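Local coordinates for protein endonuclease Bse634IR (PDB 3V1Z) that is a type IIF restriction endonuclease that recognises a degenerate DNA sequence and probably cleaves it with the aid of metal ions, at residues V195-S200 with Y237-E242; D204-L209 with D249-T254. The protein carries 1 engineered substitution. All coordinates share one frame; numbering follows the deposited sequence.

Interaction 1: residues V195-S200 with Y237-E242. With nucleotides of chain C.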
ATOM      1  N   VAL A 195      -4.155 -12.512   9.538  1.00 16.96           N
ATOM      2  CA  VAL A 195      -2.856 -12.560   8.853  1.00 16.83           C
ATOM      3  C   VAL A 195      -2.982 -11.981   7.445  1.00 16.69           C
ATOM      4  O   VAL A 195      -3.959 -12.253   6.727  1.00 16.85           O
ATOM      5  CB  VAL A 195      -2.248 -14.001   8.787  1.00 17.34           C
ATOM      6  CG1 VAL A 195      -0.807 -13.963   8.301  1.00 17.27           C
ATOM      7  CG2 VAL A 195      -2.307 -14.706  10.153  1.00 16.98           C
ATOM      8  N   GLY A 196      -2.006 -11.152   7.083  1.00 15.89           N
ATOM      9  CA  GLY A 196      -1.846 -10.670   5.724  1.00 15.76           C
ATOM     10  C   GLY A 196      -0.809 -11.498   4.998  1.00 16.51           C
ATOM     11  O   GLY A 196       0.330 -11.657   5.471  1.00 16.85           O
ATOM     12  N   LEU A 197      -1.198 -12.001   3.831  1.00 17.12           N
ATOM     13  CA  LEU A 197      -0.394 -12.959   3.081  1.00 17.67           C
ATOM     14  C   LEU A 197       0.138 -12.344   1.794  1.00 18.31           C
ATOM     15  O   LEU A 197      -0.636 -11.891   0.948  1.00 18.41           O
ATOM     16  CB  LEU A 197      -1.231 -14.208   2.770  1.00 18.28           C
ATOM     17  CG  LEU A 197      -1.800 -14.996   3.962  1.00 17.72           C
ATOM     18  CD1 LEU A 197      -2.798 -16.035   3.483  1.00 18.10           C
ATOM     19  CD2 LEU A 197      -0.686 -15.646   4.776  1.00 18.61           C
ATOM     20  N   LYS A 198       1.463 -12.338   1.642  1.00 18.68           N
ATOM     21  CA  LYS A 198       2.087 -11.748   0.461  1.00 19.01           C
ATOM     22  C   LYS A 198       3.164 -12.637  -0.126  1.00 19.37           C
ATOM     23  O   LYS A 198       4.049 -13.083   0.590  1.00 20.00           O
ATOM     24  CB  LYS A 198       2.653 -10.369   0.797  1.00 18.98           C
ATOM     25  CG  LYS A 198       1.619  -9.251   0.721  1.00 20.30           C
ATOM     26  CD  LYS A 198       1.907  -8.176   1.742  1.00 21.83           C
ATOM     27  CE  LYS A 198       1.402  -6.810   1.292  1.00 23.05           C
ATOM     28  NZ  LYS A 198      -0.043  -6.816   0.965  1.00 21.90           N
ATOM     29  N   THR A 199       3.095 -12.893  -1.429  1.00 19.50           N
ATOM     30  CA  THR A 199       4.144 -13.677  -2.086  1.00 20.25           C
ATOM     31  C   THR A 199       5.490 -12.956  -2.012  1.00 20.37           C
ATOM     32  O   THR A 199       6.535 -13.587  -1.863  1.00 21.26           O
ATOM     33  CB  THR A 199       3.804 -14.012  -3.556  1.00 21.05           C
ATOM     34  OG1 THR A 199       3.708 -12.803  -4.314  1.00 20.47           O
ATOM     35  CG2 THR A 199       2.486 -14.778  -3.653  1.00 20.64           C
ATOM     36  N   SER A 200       5.453 -11.629  -2.097  1.00 19.71           N
ATOM     37  CA  SER A 200       6.654 -10.817  -1.967  1.00 19.68           C
ATOM     38  C   SER A 200       6.287  -9.502  -1.310  1.00 18.67           C
ATOM     39  O   SER A 200       5.099  -9.153  -1.221  1.00 16.67           O
ATOM     40  CB  SER A 200       7.290 -10.561  -3.337  1.00 20.87           C
ATOM     41  OG  SER A 200       6.502  -9.674  -4.111  1.00 21.00           O
ATOM     42  N   TYR A 237      -0.655 -10.177  12.031  1.00 19.32           N
ATOM     43  CA  TYR A 237       0.591 -10.753  11.563  1.00 18.74           C
ATOM     44  C   TYR A 237       0.749 -10.601  10.061  1.00 18.05           C
ATOM     45  O   TYR A 237      -0.237 -10.461   9.326  1.00 17.54           O
ATOM     46  CB  TYR A 237       0.638 -12.236  11.931  1.00 19.61           C
ATOM     47  CG  TYR A 237       0.641 -12.527  13.418  1.00 19.66           C
ATOM     48  CD1 TYR A 237       1.826 -12.500  14.155  1.00 19.75           C
ATOM     49  CD2 TYR A 237      -0.540 -12.850  14.079  1.00 19.32           C
ATOM     50  CE1 TYR A 237       1.827 -12.769  15.521  1.00 20.59           C
ATOM     51  CE2 TYR A 237      -0.550 -13.129  15.429  1.00 19.37           C
ATOM     52  CZ  TYR A 237       0.628 -13.087  16.147  1.00 21.28           C
ATOM     53  OH  TYR A 237       0.594 -13.375  17.492  1.00 22.98           O
ATOM     54  N   GLY A 238       2.001 -10.621   9.618  1.00 17.70           N
ATOM     55  CA  GLY A 238       2.321 -10.664   8.196  1.00 17.00           C
ATOM     56  C   GLY A 238       2.975 -11.984   7.851  1.00 17.22           C
ATOM     57  O   GLY A 238       3.526 -12.650   8.724  1.00 17.38           O
ATOM     58  N   ALA A 239       2.909 -12.368   6.580  1.00 17.09           N
ATOM     59  CA  ALA A 239       3.592 -13.571   6.111  1.00 18.33           C
ATOM     60  C   ALA A 239       3.978 -13.446   4.652  1.00 18.57           C
ATOM     61  O   ALA A 239       3.109 -13.215   3.796  1.00 18.12           O
ATOM     62  CB  ALA A 239       2.730 -14.830   6.336  1.00 18.46           C
ATOM     63  N   SER A 240       5.277 -13.600   4.383  1.00 18.92           N
ATOM     64  CA  SER A 240       5.820 -13.538   3.021  1.00 19.39           C
ATOM     65  C   SER A 240       6.255 -14.937   2.564  1.00 20.42           C
ATOM     66  O   SER A 240       6.497 -15.813   3.394  1.00 20.49           O
ATOM     67  CB  SER A 240       6.988 -12.531   2.973  1.00 19.97           C
ATOM     68  OG  SER A 240       7.489 -12.313   1.661  1.00 19.60           O
ATOM     69  N   SER A 241       6.332 -15.158   1.251  1.00 21.06           N
ATOM     70  CA  SER A 241       6.907 -16.404   0.726  1.00 22.32           C
ATOM     71  C   SER A 241       8.396 -16.257   0.399  1.00 23.56           C
ATOM     72  O   SER A 241       9.066 -17.243   0.075  1.00 24.88           O
ATOM     73  CB  SER A 241       6.138 -16.910  -0.500  1.00 22.33           C
ATOM     74  OG  SER A 241       6.466 -16.180  -1.666  1.00 22.40           O
ATOM     75  N   GLU A 242       8.894 -15.023   0.491  1.00 23.50           N
ATOM     76  CA  GLU A 242      10.288 -14.690   0.203  1.00 24.97           C
ATOM     77  C   GLU A 242      11.031 -14.396   1.506  1.00 24.99           C
ATOM     78  O   GLU A 242      10.401 -14.214   2.549  1.00 24.44           O
ATOM     79  CB  GLU A 242      10.359 -13.465  -0.735  1.00 24.90           C
ATOM     80  CG  GLU A 242       9.814 -13.714  -2.139  1.00 25.51           C
ATOM     81  CD  GLU A 242      10.207 -12.641  -3.148  1.00 26.20           C
ATOM     82  OE1 GLU A 242      10.472 -11.482  -2.749  1.00 27.23           O
ATOM     83  OE2 GLU A 242      10.245 -12.965  -4.353  1.00 27.60           O
TER
ATOM     84  P    DC C   7       0.074 -10.772  -3.043  1.00 18.17           P
ATOM     85  OP1  DC C   7       0.562 -12.059  -2.509  1.00 18.32           O
ATOM     86  OP2  DC C   7      -0.035  -9.560  -2.196  1.00 18.40           O
ATOM     87  O5'  DC C   7       0.938 -10.402  -4.322  1.00 19.13           O
ATOM     88  C5'  DC C   7       1.071 -11.330  -5.414  1.00 19.14           C
ATOM     89  C4'  DC C   7       1.892 -10.649  -6.483  1.00 20.37           C
ATOM     90  O4'  DC C   7       1.130  -9.536  -7.012  1.00 19.05           O
ATOM     91  C3'  DC C   7       3.217 -10.079  -5.954  1.00 20.85           C
ATOM     92  O3'  DC C   7       4.257 -10.213  -6.889  1.00 20.95           O
ATOM     93  C2'  DC C   7       2.927  -8.593  -5.832  1.00 20.16           C
ATOM     94  C1'  DC C   7       1.956  -8.389  -6.987  1.00 20.06           C
ATOM     95  N1   DC C   7       1.187  -7.124  -6.803  1.00 19.18           N
ATOM     96  C2   DC C   7       1.178  -6.175  -7.836  1.00 19.84           C
ATOM     97  O2   DC C   7       1.777  -6.418  -8.898  1.00 20.73           O
ATOM     98  N3   DC C   7       0.493  -5.016  -7.641  1.00 19.11           N
ATOM     99  C4   DC C   7      -0.144  -4.793  -6.488  1.00 18.69           C
ATOM    100  N4   DC C   7      -0.798  -3.642  -6.347  1.00 18.62           N
ATOM    101  C5   DC C   7      -0.138  -5.743  -5.425  1.00 19.88           C
ATOM    102  C6   DC C   7       0.533  -6.888  -5.625  1.00 19.30           C
ATOM    103  P    DG C   8       5.014 -11.578  -7.193  1.00 23.28           P
ATOM    104  OP1  DG C   8       4.240 -12.749  -6.730  1.00 24.49           O
ATOM    105  OP2  DG C   8       6.421 -11.378  -6.753  1.00 22.39           O
ATOM    106  O5'  DG C   8       4.831 -11.587  -8.778  1.00 24.16           O
ATOM    107  C5'  DG C   8       5.896 -11.518  -9.652  1.00 26.24           C
ATOM    108  C4'  DG C   8       5.727 -10.402 -10.668  1.00 25.70           C
ATOM    109  O4'  DG C   8       5.086  -9.209 -10.132  1.00 23.85           O
ATOM    110  C3'  DG C   8       7.108  -9.974 -11.095  1.00 26.82           C
ATOM    111  O3'  DG C   8       7.160  -9.860 -12.504  1.00 27.92           O
ATOM    112  C2'  DG C   8       7.351  -8.670 -10.336  1.00 24.99           C
ATOM    113  C1'  DG C   8       5.940  -8.097 -10.259  1.00 23.65           C
ATOM    114  N9   DG C   8       5.738  -7.227  -9.103  1.00 23.25           N
ATOM    115  C8   DG C   8       6.030  -7.512  -7.786  1.00 22.81           C
ATOM    116  N7   DG C   8       5.749  -6.543  -6.964  1.00 21.95           N
ATOM    117  C5   DG C   8       5.237  -5.543  -7.781  1.00 22.14           C
ATOM    118  C6   DG C   8       4.755  -4.245  -7.456  1.00 21.70           C
ATOM    119  O6   DG C   8       4.682  -3.717  -6.335  1.00 21.01           O
ATOM    120  N1   DG C   8       4.327  -3.548  -8.593  1.00 21.44           N
ATOM    121  C2   DG C   8       4.362  -4.046  -9.885  1.00 22.15           C
ATOM    122  N2   DG C   8       3.909  -3.255 -10.873  1.00 21.87           N
ATOM    123  N3   DG C   8       4.812  -5.257 -10.191  1.00 22.46           N
ATOM    124  C4   DG C   8       5.227  -5.949  -9.102  1.00 22.36           C
TER
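The hydroxyl of S241 donates a short bond to the backbone carbonyl of T199 (OG to O, 2.6 Å), so that the pairing of two strands is carried into loop residues by a side chain. The strands, ending in 195-198 and 237-240, lie next to each other and run parallel in the mixed central sheet of the PD-(D/E)XK nuclease fold, and they are the two strands of a beta-alpha-beta unit.

Three bonds knit them together: G196 N to Y237 O at 2.9 Å, A239 N to G196 O at 2.9 Å, and K198 N to A239 O at 2.8 Å. Beyond K198 the amide of S241 makes two weak bonds, to the carbonyls of K198 and T199. Its hydroxyl, folded between its own backbone N and carbonyl carbon (chi1 77°), enters in the carbonyl plane of T199, on a lone pair, at a C=O...O angle of 120°. S240 adds an ST turn, its OG accepting from the amide of E242.

On the sheet face that bears V195, L197 and A239, the CB of A239 touches CD2 of L197 at 3.8 Å and is also met by CG1 of V195. Helices 68-93 and 280-291 pack against these residues. L197 belongs to a calcium site known for this protein, though no ion is bound to this chain here, and its backbone N is bonded to D146 of the same site.

With its carbonyl tied to S241, T199 presents its other polar atoms to the DNA. Its amide reaches OP1 of DC7 of chain C at 2.9 Å, while its OG1 lies doubtfully close to OP1 of DG8 of chain C. S200 takes the other non-bridging oxygen of that second phosphate, its OG lying 3.1 Å from OP2 of DG8 of chain C.

Interaction 2: residues D204-L209 with D249-T254; sequences DRRLQL and DDALQT. With nucleotides of chain C; nucleotides of chain B.
A251 presses its methyl against the side chain of R206, CB to NE at 3.3 Å, and with L252 it makes up the compact part of this contact. R206 starts with CG lodged between its backbone N and carbonyl carbon (chi1 71°) and then runs extended to NE, which carries the chain past A251. L207 brings CD2 within 4.1 Å of the same CB of A251. The guanidinium of R206 is held by a salt bridge from NH1 to D248 and another from NH2 to a DNA phosphate. L252 comes in against the backbone of R206: its CD2 sits 3.3 Å from the carbonyl O of R206 and 3.8 Å from CB of L209, the two leucines crossing obliquely.

The contact thus wedges the end of helix 246-251 against the start of helix 207-226, the crossover helix of a beta-alpha-beta unit in this PD-(D/E)XK nuclease. The helix end at A251 passes into a type I turn, where the hydroxyl and the amide of T254 approach the A251 carbonyl from the same face, OG1 to O at 2.6 Å.

Away from this core, D250 and Q253 are partly exposed, and Q253 is bonded to R139 of the second subunit. On the DNA side, D204 and R205 leave the other segment altogether and read bases. OD1 of D204 accepts from N4 of DC6 of chain B at 3.0 Å. In R205 a bend at chi3 (-69°) turns the guanidinium to grip one guanine edge twice: NE lies 2.9 Å from O6 of DG8 of chain C and NH2 3.0 Å from its N7, while C2' of DC7 of chain C lies over one guanidinium face, toward its rim. With a leucine here, O6 and N7 of that guanine would probably lose both donors and the base its charged reader.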
ATOM      1  N   ASP A 204       6.725   0.040  -0.427  1.00 20.91           N
ATOM      2  CA  ASP A 204       5.382   0.624  -0.445  1.00 20.75           C
ATOM      3  C   ASP A 204       4.326  -0.376   0.034  1.00 19.87           C
ATOM      4  O   ASP A 204       3.534  -0.060   0.929  1.00 19.26           O
ATOM      5  CB  ASP A 204       5.030   1.272  -1.806  1.00 21.40           C
ATOM      6  CG  ASP A 204       4.881   0.262  -2.947  1.00 22.37           C
ATOM      7  OD1 ASP A 204       5.702  -0.673  -3.068  1.00 23.08           O
ATOM      8  OD2 ASP A 204       3.936   0.420  -3.750  1.00 22.92           O
ATOM      9  N   ARG A 205       4.349  -1.588  -0.521  1.00 19.89           N
ATOM     10  CA  ARG A 205       3.277  -2.562  -0.302  1.00 19.12           C
ATOM     11  C   ARG A 205       3.257  -3.164   1.097  1.00 18.70           C
ATOM     12  O   ARG A 205       2.200  -3.571   1.582  1.00 18.23           O
ATOM     13  CB  ARG A 205       3.308  -3.674  -1.354  1.00 19.26           C
ATOM     14  CG  ARG A 205       2.765  -3.244  -2.714  1.00 18.63           C
ATOM     15  CD  ARG A 205       2.465  -4.428  -3.614  1.00 17.44           C
ATOM     16  NE  ARG A 205       3.664  -5.133  -4.074  1.00 17.88           N
ATOM     17  CZ  ARG A 205       4.104  -6.289  -3.579  1.00 18.46           C
ATOM     18  NH1 ARG A 205       3.451  -6.897  -2.594  1.00 17.68           N
ATOM     19  NH2 ARG A 205       5.202  -6.851  -4.078  1.00 19.53           N
ATOM     20  N   ARG A 206       4.415  -3.220   1.744  1.00 19.00           N
ATOM     21  CA  ARG A 206       4.489  -3.746   3.099  1.00 18.79           C
ATOM     22  C   ARG A 206       3.784  -2.823   4.099  1.00 18.47           C
ATOM     23  O   ARG A 206       3.336  -3.265   5.151  1.00 17.91           O
ATOM     24  CB  ARG A 206       5.942  -4.003   3.506  1.00 19.35           C
ATOM     25  CG  ARG A 206       6.774  -2.761   3.732  1.00 19.12           C
ATOM     26  CD  ARG A 206       8.243  -3.116   3.820  1.00 17.96           C
ATOM     27  NE  ARG A 206       9.065  -1.913   3.920  1.00 20.09           N
ATOM     28  CZ  ARG A 206      10.353  -1.845   3.606  1.00 20.05           C
ATOM     29  NH1 ARG A 206      10.989  -2.914   3.157  1.00 21.94           N
ATOM     30  NH2 ARG A 206      11.004  -0.702   3.732  1.00 21.67           N
ATOM     31  N   LEU A 207       3.673  -1.545   3.754  1.00 18.77           N
ATOM     32  CA  LEU A 207       3.016  -0.582   4.627  1.00 19.00           C
ATOM     33  C   LEU A 207       1.491  -0.738   4.620  1.00 18.69           C
ATOM     34  O   LEU A 207       0.801  -0.174   5.469  1.00 18.79           O
ATOM     35  CB  LEU A 207       3.432   0.842   4.258  1.00 19.54           C
ATOM     36  CG  LEU A 207       4.914   1.179   4.447  1.00 20.28           C
ATOM     37  CD1 LEU A 207       5.159   2.618   4.039  1.00 19.67           C
ATOM     38  CD2 LEU A 207       5.374   0.933   5.891  1.00 20.41           C
ATOM     39  N   GLN A 208       0.972  -1.511   3.674  1.00 18.83           N
ATOM     40  CA  GLN A 208      -0.448  -1.867   3.672  1.00 19.32           C
ATOM     41  C   GLN A 208      -0.759  -2.819   4.826  1.00 18.64           C
ATOM     42  O   GLN A 208      -1.884  -2.865   5.309  1.00 18.96           O
ATOM     43  CB  GLN A 208      -0.854  -2.510   2.348  1.00 18.90           C
ATOM     44  CG  GLN A 208      -0.602  -1.641   1.118  1.00 20.51           C
ATOM     45  CD  GLN A 208      -0.835  -2.398  -0.187  1.00 21.62           C
ATOM     46  OE1 GLN A 208      -1.248  -3.561  -0.179  1.00 24.13           O
ATOM     47  NE2 GLN A 208      -0.569  -1.742  -1.309  1.00 22.73           N
ATOM     48  N   LEU A 209       0.241  -3.583   5.254  1.00 18.55           N
ATOM     49  CA  LEU A 209       0.085  -4.482   6.404  1.00 18.28           C
ATOM     50  C   LEU A 209      -0.010  -3.682   7.705  1.00 17.95           C
ATOM     51  O   LEU A 209      -0.727  -4.073   8.622  1.00 18.07           O
ATOM     52  CB  LEU A 209       1.240  -5.491   6.482  1.00 18.11           C
ATOM     53  CG  LEU A 209       1.440  -6.483   5.327  1.00 18.82           C
ATOM     54  CD1 LEU A 209       2.759  -7.228   5.471  1.00 18.32           C
ATOM     55  CD2 LEU A 209       0.277  -7.479   5.216  1.00 18.31           C
ATOM     56  N   ASP A 249      11.622  -5.684   8.206  1.00 26.43           N
ATOM     57  CA  ASP A 249      11.455  -5.875   9.650  1.00 26.25           C
ATOM     58  C   ASP A 249      11.218  -4.579  10.407  1.00 25.53           C
ATOM     59  O   ASP A 249      10.330  -4.508  11.251  1.00 24.59           O
ATOM     60  CB  ASP A 249      12.698  -6.565  10.242  1.00 28.19           C
ATOM     61  CG  ASP A 249      12.689  -8.059  10.041  1.00 29.76           C
ATOM     62  OD1 ASP A 249      11.584  -8.629   9.882  1.00 29.56           O
ATOM     63  OD2 ASP A 249      13.788  -8.665  10.049  1.00 31.65           O
ATOM     64  N   ASP A 250      12.043  -3.573  10.122  1.00 25.79           N
ATOM     65  CA  ASP A 250      11.888  -2.242  10.703  1.00 25.33           C
ATOM     66  C   ASP A 250      10.521  -1.637  10.373  1.00 23.70           C
ATOM     67  O   ASP A 250       9.797  -1.220  11.272  1.00 22.90           O
ATOM     68  CB  ASP A 250      12.997  -1.306  10.214  1.00 26.63           C
ATOM     69  CG  ASP A 250      14.373  -1.707  10.713  1.00 29.32           C
ATOM     70  OD1 ASP A 250      14.492  -2.671  11.498  1.00 30.70           O
ATOM     71  OD2 ASP A 250      15.350  -1.050  10.311  1.00 31.97           O
ATOM     72  N   ALA A 251      10.179  -1.584   9.086  1.00 22.83           N
ATOM     73  CA  ALA A 251       8.893  -1.025   8.654  1.00 22.01           C
ATOM     74  C   ALA A 251       7.735  -1.643   9.408  1.00 21.04           C
ATOM     75  O   ALA A 251       6.834  -0.929   9.848  1.00 20.57           O
ATOM     76  CB  ALA A 251       8.691  -1.189   7.147  1.00 21.56           C
ATOM     77  N   LEU A 252       7.775  -2.964   9.576  1.00 20.96           N
ATOM     78  CA  LEU A 252       6.675  -3.683  10.211  1.00 20.75           C
ATOM     79  C   LEU A 252       6.756  -3.707  11.751  1.00 21.24           C
ATOM     80  O   LEU A 252       5.933  -4.339  12.406  1.00 20.76           O
ATOM     81  CB  LEU A 252       6.510  -5.085   9.602  1.00 20.53           C
ATOM     82  CG  LEU A 252       6.186  -5.130   8.096  1.00 20.47           C
ATOM     83  CD1 LEU A 252       6.517  -6.480   7.482  1.00 19.52           C
ATOM     84  CD2 LEU A 252       4.734  -4.740   7.803  1.00 19.56           C
ATOM     85  N   GLN A 253       7.739  -2.998  12.312  1.00 22.62           N
ATOM     86  CA  GLN A 253       7.756  -2.661  13.748  1.00 23.27           C
ATOM     87  C   GLN A 253       6.959  -1.379  14.028  1.00 23.08           C
ATOM     88  O   GLN A 253       6.798  -0.975  15.178  1.00 23.46           O
ATOM     89  CB  GLN A 253       9.194  -2.509  14.262  1.00 24.35           C
ATOM     90  CG  GLN A 253       9.928  -3.820  14.516  1.00 25.16           C
ATOM     91  CD  GLN A 253      11.438  -3.649  14.649  1.00 27.38           C
ATOM     92  OE1 GLN A 253      11.966  -2.547  14.547  1.00 30.21           O
ATOM     93  NE2 GLN A 253      12.133  -4.746  14.869  1.00 28.57           N
ATOM     94  N   THR A 254       6.445  -0.751  12.975  1.00 23.06           N
ATOM     95  CA  THR A 254       5.698   0.499  13.104  1.00 23.13           C
ATOM     96  C   THR A 254       4.489   0.344  14.028  1.00 22.91           C
ATOM     97  O   THR A 254       3.826  -0.696  14.039  1.00 22.17           O
ATOM     98  CB  THR A 254       5.317   1.077  11.722  1.00 22.84           C
ATOM     99  OG1 THR A 254       6.519   1.363  10.997  1.00 23.39           O
ATOM    100  CG2 THR A 254       4.499   2.358  11.847  1.00 22.66           C
TER
ATOM    101  P    DG C   8       5.014 -11.578  -7.193  1.00 23.28           P
ATOM    102  OP1  DG C   8       4.240 -12.749  -6.730  1.00 24.49           O
ATOM    103  OP2  DG C   8       6.421 -11.378  -6.753  1.00 22.39           O
ATOM    104  O5'  DG C   8       4.831 -11.587  -8.778  1.00 24.16           O
ATOM    105  C5'  DG C   8       5.896 -11.518  -9.652  1.00 26.24           C
ATOM    106  C4'  DG C   8       5.727 -10.402 -10.668  1.00 25.70           C
ATOM    107  O4'  DG C   8       5.086  -9.209 -10.132  1.00 23.85           O
ATOM    108  C3'  DG C   8       7.108  -9.974 -11.095  1.00 26.82           C
ATOM    109  O3'  DG C   8       7.160  -9.860 -12.504  1.00 27.92           O
ATOM    110  C2'  DG C   8       7.351  -8.670 -10.336  1.00 24.99           C
ATOM    111  C1'  DG C   8       5.940  -8.097 -10.259  1.00 23.65           C
ATOM    112  N9   DG C   8       5.738  -7.227  -9.103  1.00 23.25           N
ATOM    113  C8   DG C   8       6.030  -7.512  -7.786  1.00 22.81           C
ATOM    114  N7   DG C   8       5.749  -6.543  -6.964  1.00 21.95           N
ATOM    115  C5   DG C   8       5.237  -5.543  -7.781  1.00 22.14           C
ATOM    116  C6   DG C   8       4.755  -4.245  -7.456  1.00 21.70           C
ATOM    117  O6   DG C   8       4.682  -3.717  -6.335  1.00 21.01           O
ATOM    118  N1   DG C   8       4.327  -3.548  -8.593  1.00 21.44           N
ATOM    119  C2   DG C   8       4.362  -4.046  -9.885  1.00 22.15           C
ATOM    120  N2   DG C   8       3.909  -3.255 -10.873  1.00 21.87           N
ATOM    121  N3   DG C   8       4.812  -5.257 -10.191  1.00 22.46           N
ATOM    122  C4   DG C   8       5.227  -5.949  -9.102  1.00 22.36           C
TER
ATOM    123  P    DC B   6       5.457   6.470  -3.842  1.00 21.53           P
ATOM    124  OP1  DC B   6       4.823   7.794  -3.699  1.00 23.75           O
ATOM    125  OP2  DC B   6       4.919   5.309  -3.112  1.00 22.41           O
ATOM    126  O5'  DC B   6       5.465   6.109  -5.394  1.00 20.82           O
ATOM    127  C5'  DC B   6       6.149   6.890  -6.377  1.00 19.77           C
ATOM    128  C4'  DC B   6       6.291   6.122  -7.685  1.00 17.93           C
ATOM    129  O4'  DC B   6       7.233   5.038  -7.528  1.00 17.12           O
ATOM    130  C3'  DC B   6       5.027   5.429  -8.181  1.00 16.23           C
ATOM    131  O3'  DC B   6       4.255   6.354  -8.891  1.00 17.92           O
ATOM    132  C2'  DC B   6       5.577   4.352  -9.104  1.00 16.80           C
ATOM    133  C1'  DC B   6       6.904   3.995  -8.441  1.00 17.39           C
ATOM    134  N1   DC B   6       6.879   2.669  -7.724  1.00 17.43           N
ATOM    135  C2   DC B   6       7.224   1.489  -8.410  1.00 16.89           C
ATOM    136  O2   DC B   6       7.534   1.537  -9.607  1.00 17.18           O
ATOM    137  N3   DC B   6       7.197   0.310  -7.735  1.00 16.26           N
ATOM    138  C4   DC B   6       6.856   0.276  -6.447  1.00 16.15           C
ATOM    139  N4   DC B   6       6.845  -0.915  -5.833  1.00 16.85           N
ATOM    140  C5   DC B   6       6.507   1.461  -5.733  1.00 15.84           C
ATOM    141  C6   DC B   6       6.534   2.617  -6.398  1.00 16.31           C
TER
ATOM    142  P    DC C   7       0.074 -10.772  -3.043  1.00 18.17           P
ATOM    143  OP1  DC C   7       0.562 -12.059  -2.509  1.00 18.32           O
ATOM    144  OP2  DC C   7      -0.035  -9.560  -2.196  1.00 18.40           O
ATOM    145  O5'  DC C   7       0.938 -10.402  -4.322  1.00 19.13           O
ATOM    146  C5'  DC C   7       1.071 -11.330  -5.414  1.00 19.14           C
ATOM    147  C4'  DC C   7       1.892 -10.649  -6.483  1.00 20.37           C
ATOM    148  O4'  DC C   7       1.130  -9.536  -7.012  1.00 19.05           O
ATOM    149  C3'  DC C   7       3.217 -10.079  -5.954  1.00 20.85           C
ATOM    150  O3'  DC C   7       4.257 -10.213  -6.889  1.00 20.95           O
ATOM    151  C2'  DC C   7       2.927  -8.593  -5.832  1.00 20.16           C
ATOM    152  C1'  DC C   7       1.956  -8.389  -6.987  1.00 20.06           C
ATOM    153  N1   DC C   7       1.187  -7.124  -6.803  1.00 19.18           N
ATOM    154  C2   DC C   7       1.178  -6.175  -7.836  1.00 19.84           C
ATOM    155  O2   DC C   7       1.777  -6.418  -8.898  1.00 20.73           O
ATOM    156  N3   DC C   7       0.493  -5.016  -7.641  1.00 19.11           N
ATOM    157  C4   DC C   7      -0.144  -4.793  -6.488  1.00 18.69           C
ATOM    158  N4   DC C   7      -0.798  -3.642  -6.347  1.00 18.62           N
ATOM    159  C5   DC C   7      -0.138  -5.743  -5.425  1.00 19.88           C
ATOM    160  C6   DC C   7       0.533  -6.888  -5.625  1.00 19.30           C
TER

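In the fold
Interaction 1 joins the two strands of a beta-alpha-beta unit and interaction 2 packs residues 249-254 against the start of the helix between them, their centres 11 Å apart. They meet directly: S200 OG and R205 NH2 lie 3.1 Å apart, probably hydrogen-bonded, so the residue holding the phosphate of DG8 of chain C may also steady the one reading its base. Nearby, K198 CE packs on R205 O at 3.3 Å and L209 CD2 on G196 CA at 3.9 Å. The L209 side chain is about 6 Å from that of D146, which with L197 forms the calcium site, empty in this chain. Backbone grip, base reading and metal site therefore lie close together.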